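Local atomic coordinates of tubulin-like protein CetZ (Methanosaeta thermophila, PDB entry 3ZID), a protein that binds GTP as a GTPase of the tubulin/FtsZ superfamily and is probably involved in controlling the shape of archaeal cells. Residues F221-M225 / S318-L322; I246-I250 / E288-I293. Residues are numbered along the deposited sequence.

Contact 1: residues F221-M225 / S318-L322; sequences FKTVM and SVLSL
How a helix end packs on a strand is illustrated here by V319, V224 and S321, the residues that bury most surface. F221-M225 is the last turn of a regular helix, closed by M225 N to F221 O at 3.0 Å; S318-L322 is extended. Their axes approach to 8.0 Å, with the N-to-C directions 39° apart, so the two run roughly the same way, and the closest CA atoms, of M225 and S321, are 5.8 Å apart. V319 (chi1 t) and S321 (chi1 t) point toward the helix. V319 CG1 is the shared point of contact: it meets F221 CE1 at the ring edge (3.8 Å), M225 SD (3.8 Å) and V224 CG1 (4.1 Å). V224 (chi1 t) faces the strand, its CG1 3.7 Å from V319 O and 3.9 Å from S321 CB. The small S321 lets the helix end come close, V224 O reaching 3.0 Å from S321 CB. L204 of helix 186-210 also touches F221 and V319. Such apolar helix-on-sheet packing is characteristic of the layered alpha/beta domain that follows the GTPase domain in the tubulin/FtsZ fold.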
loop_
_atom_site.group_PDB
_atom_site.type_symbol
_atom_site.label_atom_id
_atom_site.label_comp_id
_atom_site.label_asym_id
_atom_site.label_seq_id
_atom_site.Cartn_x
_atom_site.Cartn_y
_atom_site.Cartn_z
ATOM N N PHE A 221 -16.485 -5.415 4.128
ATOM C CA PHE A 221 -15.149 -4.971 3.770
ATOM C C PHE A 221 -14.261 -6.173 3.412
ATOM O O PHE A 221 -13.601 -6.187 2.367
ATOM C CB PHE A 221 -14.561 -4.144 4.913
ATOM C CG PHE A 221 -13.156 -3.692 4.672
ATOM C CD1 PHE A 221 -12.863 -2.820 3.634
ATOM C CD2 PHE A 221 -12.135 -4.101 5.511
ATOM C CE1 PHE A 221 -11.556 -2.397 3.410
ATOM C CE2 PHE A 221 -10.830 -3.676 5.300
ATOM C CZ PHE A 221 -10.538 -2.829 4.246
ATOM N N LYS A 222 -14.269 -7.198 4.255
ATOM C CA LYS A 222 -13.478 -8.387 3.960
ATOM C C LYS A 222 -13.907 -9.014 2.648
ATOM O O LYS A 222 -13.066 -9.451 1.867
ATOM C CB LYS A 222 -13.589 -9.426 5.076
ATOM C CG LYS A 222 -13.000 -9.005 6.399
ATOM C CD LYS A 222 -13.356 -10.011 7.478
ATOM C CE LYS A 222 -12.519 -11.274 7.345
ATOM N NZ LYS A 222 -11.068 -10.992 7.495
ATOM N N THR A 223 -15.215 -9.064 2.412
ATOM C CA THR A 223 -15.764 -9.646 1.178
ATOM C C THR A 223 -15.207 -8.965 -0.078
ATOM O O THR A 223 -14.861 -9.631 -1.056
ATOM C CB THR A 223 -17.314 -9.561 1.162
ATOM O OG1 THR A 223 -17.862 -10.431 2.163
ATOM C CG2 THR A 223 -17.871 -9.940 -0.202
ATOM N N VAL A 224 -15.156 -7.639 -0.058
ATOM C CA VAL A 224 -14.541 -6.873 -1.135
ATOM C C VAL A 224 -13.042 -7.190 -1.246
ATOM O O VAL A 224 -12.570 -7.569 -2.302
ATOM C CB VAL A 224 -14.760 -5.351 -0.943
ATOM C CG1 VAL A 224 -13.953 -4.563 -1.958
ATOM C CG2 VAL A 224 -16.245 -5.015 -1.065
ATOM N N MET A 225 -12.312 -7.089 -0.138
ATOM C CA MET A 225 -10.854 -7.201 -0.163
ATOM C C MET A 225 -10.381 -8.573 -0.613
ATOM O O MET A 225 -9.314 -8.713 -1.211
ATOM C CB MET A 225 -10.269 -6.901 1.221
ATOM C CG MET A 225 -10.536 -5.485 1.743
ATOM S SD MET A 225 -9.702 -4.272 0.712
ATOM C CE MET A 225 -8.013 -4.651 1.124
ATOM N N SER A 318 -14.134 4.970 -2.026
ATOM C CA SER A 318 -14.397 3.717 -2.705
ATOM C C SER A 318 -13.307 2.697 -2.368
ATOM O O SER A 318 -12.114 3.007 -2.370
ATOM C CB SER A 318 -14.491 3.951 -4.216
ATOM O OG SER A 318 -13.293 4.534 -4.712
ATOM N N VAL A 319 -13.729 1.488 -2.041
ATOM C CA VAL A 319 -12.787 0.408 -1.802
ATOM C C VAL A 319 -13.021 -0.516 -2.959
ATOM O O VAL A 319 -14.117 -1.017 -3.135
ATOM C CB VAL A 319 -13.033 -0.324 -0.462
ATOM C CG1 VAL A 319 -11.965 -1.421 -0.240
ATOM C CG2 VAL A 319 -13.072 0.691 0.721
ATOM N N LEU A 320 -11.993 -0.701 -3.775
ATOM C CA LEU A 320 -12.096 -1.513 -4.985
ATOM C C LEU A 320 -11.297 -2.789 -4.831
ATOM O O LEU A 320 -10.243 -2.803 -4.208
ATOM C CB LEU A 320 -11.529 -0.774 -6.185
ATOM C CG LEU A 320 -12.226 0.500 -6.625
ATOM C CD1 LEU A 320 -11.558 1.015 -7.895
ATOM C CD2 LEU A 320 -13.700 0.219 -6.854
ATOM N N SER A 321 -11.839 -3.859 -5.385
ATOM C CA SER A 321 -11.160 -5.127 -5.523
ATOM C C SER A 321 -10.927 -5.389 -7.010
ATOM O O SER A 321 -11.845 -5.221 -7.808
ATOM C CB SER A 321 -12.058 -6.221 -4.929
ATOM O OG SER A 321 -11.556 -7.516 -5.171
ATOM N N LEU A 322 -9.723 -5.825 -7.387
ATOM C CA LEU A 322 -9.385 -5.993 -8.808
ATOM C C LEU A 322 -9.620 -7.415 -9.306
ATOM O O LEU A 322 -9.342 -8.376 -8.589
ATOM C CB LEU A 322 -7.927 -5.603 -9.067
ATOM C CG LEU A 322 -7.639 -4.150 -8.679
ATOM C CD1 LEU A 322 -6.197 -3.766 -9.004
ATOM C CD2 LEU A 322 -8.659 -3.198 -9.358
#

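Contact 2: residues I246-I250 / E288-I293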
loop_
_atom_site.group_PDB
_atom_site.type_symbol
_atom_site.label_atom_id
_atom_site.label_comp_id
_atom_site.label_asym_id
_atom_site.label_seq_id
_atom_site.Cartn_x
_atom_site.Cartn_y
_atom_site.Cartn_z
ATOM N N ILE A 246 -23.908 13.985 -5.563
ATOM C CA ILE A 246 -23.441 12.682 -5.088
ATOM C C ILE A 246 -23.048 11.803 -6.271
ATOM O O ILE A 246 -22.076 11.065 -6.209
ATOM C CB ILE A 246 -24.501 11.961 -4.245
ATOM C CG1 ILE A 246 -24.864 12.800 -3.023
ATOM C CG2 ILE A 246 -23.978 10.613 -3.757
ATOM C CD1 ILE A 246 -23.777 12.848 -1.996
ATOM N N ARG A 247 -23.817 11.891 -7.344
ATOM C CA ARG A 247 -23.513 11.170 -8.562
ATOM C C ARG A 247 -22.109 11.490 -9.041
ATOM O O ARG A 247 -21.327 10.592 -9.348
ATOM C CB ARG A 247 -24.522 11.547 -9.640
ATOM C CG ARG A 247 -24.147 11.108 -11.040
ATOM C CD ARG A 247 -25.223 11.544 -12.019
ATOM N NE ARG A 247 -25.131 10.868 -13.308
ATOM C CZ ARG A 247 -26.123 10.825 -14.191
ATOM N NH1 ARG A 247 -27.279 11.410 -13.911
ATOM N NH2 ARG A 247 -25.963 10.194 -15.350
ATOM N N ALA A 248 -21.790 12.778 -9.097
ATOM C CA ALA A 248 -20.480 13.193 -9.553
ATOM C C ALA A 248 -19.433 12.793 -8.531
ATOM O O ALA A 248 -18.346 12.344 -8.885
ATOM C CB ALA A 248 -20.431 14.682 -9.812
ATOM N N ALA A 249 -19.769 12.962 -7.259
ATOM C CA ALA A 249 -18.864 12.567 -6.202
ATOM C C ALA A 249 -18.576 11.063 -6.301
ATOM O O ALA A 249 -17.431 10.678 -6.207
ATOM C CB ALA A 249 -19.397 12.958 -4.837
ATOM N N ILE A 250 -19.595 10.216 -6.499
ATOM C CA ILE A 250 -19.390 8.768 -6.630
ATOM C C ILE A 250 -18.529 8.419 -7.826
ATOM O O ILE A 250 -17.546 7.697 -7.672
ATOM C CB ILE A 250 -20.688 7.962 -6.695
ATOM C CG1 ILE A 250 -21.351 7.961 -5.323
ATOM C CG2 ILE A 250 -20.386 6.517 -7.120
ATOM C CD1 ILE A 250 -22.738 7.344 -5.309
ATOM N N GLU A 288 -31.458 8.586 -4.394
ATOM C CA GLU A 288 -30.483 8.975 -5.418
ATOM C C GLU A 288 -29.198 8.151 -5.295
ATOM O O GLU A 288 -28.653 7.697 -6.291
ATOM C CB GLU A 288 -30.160 10.475 -5.328
ATOM C CG GLU A 288 -28.927 10.888 -6.097
ATOM C CD GLU A 288 -28.530 12.340 -5.860
ATOM O OE1 GLU A 288 -28.958 12.911 -4.832
ATOM O OE2 GLU A 288 -27.757 12.893 -6.682
ATOM N N ILE A 289 -28.708 7.967 -4.073
ATOM C CA ILE A 289 -27.462 7.223 -3.869
ATOM C C ILE A 289 -27.644 5.786 -4.348
ATOM O O ILE A 289 -26.784 5.229 -5.025
ATOM C CB ILE A 289 -27.037 7.248 -2.406
ATOM C CG1 ILE A 289 -26.648 8.678 -2.013
ATOM C CG2 ILE A 289 -25.880 6.264 -2.165
ATOM C CD1 ILE A 289 -26.747 8.975 -0.522
ATOM N N THR A 290 -28.784 5.204 -3.992
ATOM C CA THR A 290 -29.120 3.847 -4.371
ATOM C C THR A 290 -29.137 3.672 -5.887
ATOM O O THR A 290 -28.549 2.716 -6.415
ATOM C CB THR A 290 -30.444 3.423 -3.733
ATOM O OG1 THR A 290 -30.273 3.448 -2.307
ATOM C CG2 THR A 290 -30.822 2.013 -4.156
ATOM N N LYS A 291 -29.759 4.626 -6.575
ATOM C CA LYS A 291 -29.832 4.622 -8.030
ATOM C C LYS A 291 -28.442 4.698 -8.649
ATOM O O LYS A 291 -28.131 3.959 -9.589
ATOM C CB LYS A 291 -30.695 5.785 -8.529
ATOM C CG LYS A 291 -32.174 5.576 -8.353
ATOM C CD LYS A 291 -32.934 6.885 -8.499
ATOM C CE LYS A 291 -34.425 6.683 -8.285
ATOM N NZ LYS A 291 -35.130 7.973 -8.055
ATOM N N GLU A 292 -27.584 5.548 -8.086
ATOM C CA GLU A 292 -26.203 5.617 -8.561
ATOM C C GLU A 292 -25.434 4.333 -8.336
ATOM O O GLU A 292 -24.681 3.907 -9.207
ATOM C CB GLU A 292 -25.469 6.799 -7.941
ATOM C CG GLU A 292 -26.058 8.136 -8.358
ATOM C CD GLU A 292 -26.050 8.322 -9.873
ATOM O OE1 GLU A 292 -25.098 7.840 -10.531
ATOM O OE2 GLU A 292 -26.998 8.948 -10.406
ATOM N N ILE A 293 -25.646 3.692 -7.194
ATOM C CA ILE A 293 -24.951 2.444 -6.902
ATOM C C ILE A 293 -25.411 1.377 -7.898
ATOM O O ILE A 293 -24.588 0.649 -8.479
ATOM C CB ILE A 293 -25.193 1.956 -5.447
ATOM C CG1 ILE A 293 -24.621 2.946 -4.422
ATOM C CG2 ILE A 293 -24.610 0.568 -5.247
ATOM C CD1 ILE A 293 -23.229 3.446 -4.730
HETATM O O HOH W 1 -26.921 14.850 -5.296
#
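Two helical segments, I246-I250 and E288-I293, run in broadly the same direction, crossing at -38° with their axes 9.9 Å apart at closest approach. Both are regular: I250 N bonds to I246 O at 2.6 Å, and E292 N to E288 O at 3.0 Å. Across the gap the closest CA pairs are R247 with E292 (6.2 Å) and I246 with I289 (6.9 Å).

The interface grades from apolar to polar, as expected where neighbouring helices lie on a sheet with one flank open to solvent. On the buried flank I246 CG2 packs against I289 CG1 at 3.7 Å, and one turn later I250 CD1 reaches I293 CD1 at 4.0 Å. I250 CD1 also lies 3.8 Å from E292 CB, so the aliphatic base of the glutamate, which buries more area than any other residue here, extends the apolar patch. Its carboxylate turns to R247: E292 OE1 is 3.4 Å from R247 CG, while R247 NE and E292 OE2 form a long salt bridge of 3.9 Å. Because that oxygen lies well out of the guanidinium plane, the attraction is one of charges without a directed N-H bond. At the N-terminal end a water bridges the helices, accepting from I246 N (3.1 Å) and donating to E288 OE2 (2.5 Å), and thus serves an amide in the first turn of helix 246-252.

Beneath the pair runs strand 270-279, whose I277 touches I246, I250 and I289 and whose I275 touches I293; I293 also reaches V303 and K305 of strand 302-309, so both helices cover one face of the mixed sheet.

Followed from the N terminus, the chain leaves the GTPase domain through long helix 186-210, forms helix 219-225 and strand 232-238, and then helix 246-252. Contact 2 closes first, when helix 286-296 returns to 246-252 after strand 270-279, a loop of 37 residues between its segments. Contact 1 closes later, when strand 315-322 comes back to helix 219-225 across 92 residues, so the smaller loop sits wholly within the larger. Their centres lie 18 Å apart and they do not touch, yet strand 270-279 borders both: M274 meets contact 1, while I275 and I277 meet contact 2. Together they show a shorter and a longer closure, both long-range in sequence, organised about one four-stranded mixed sheet.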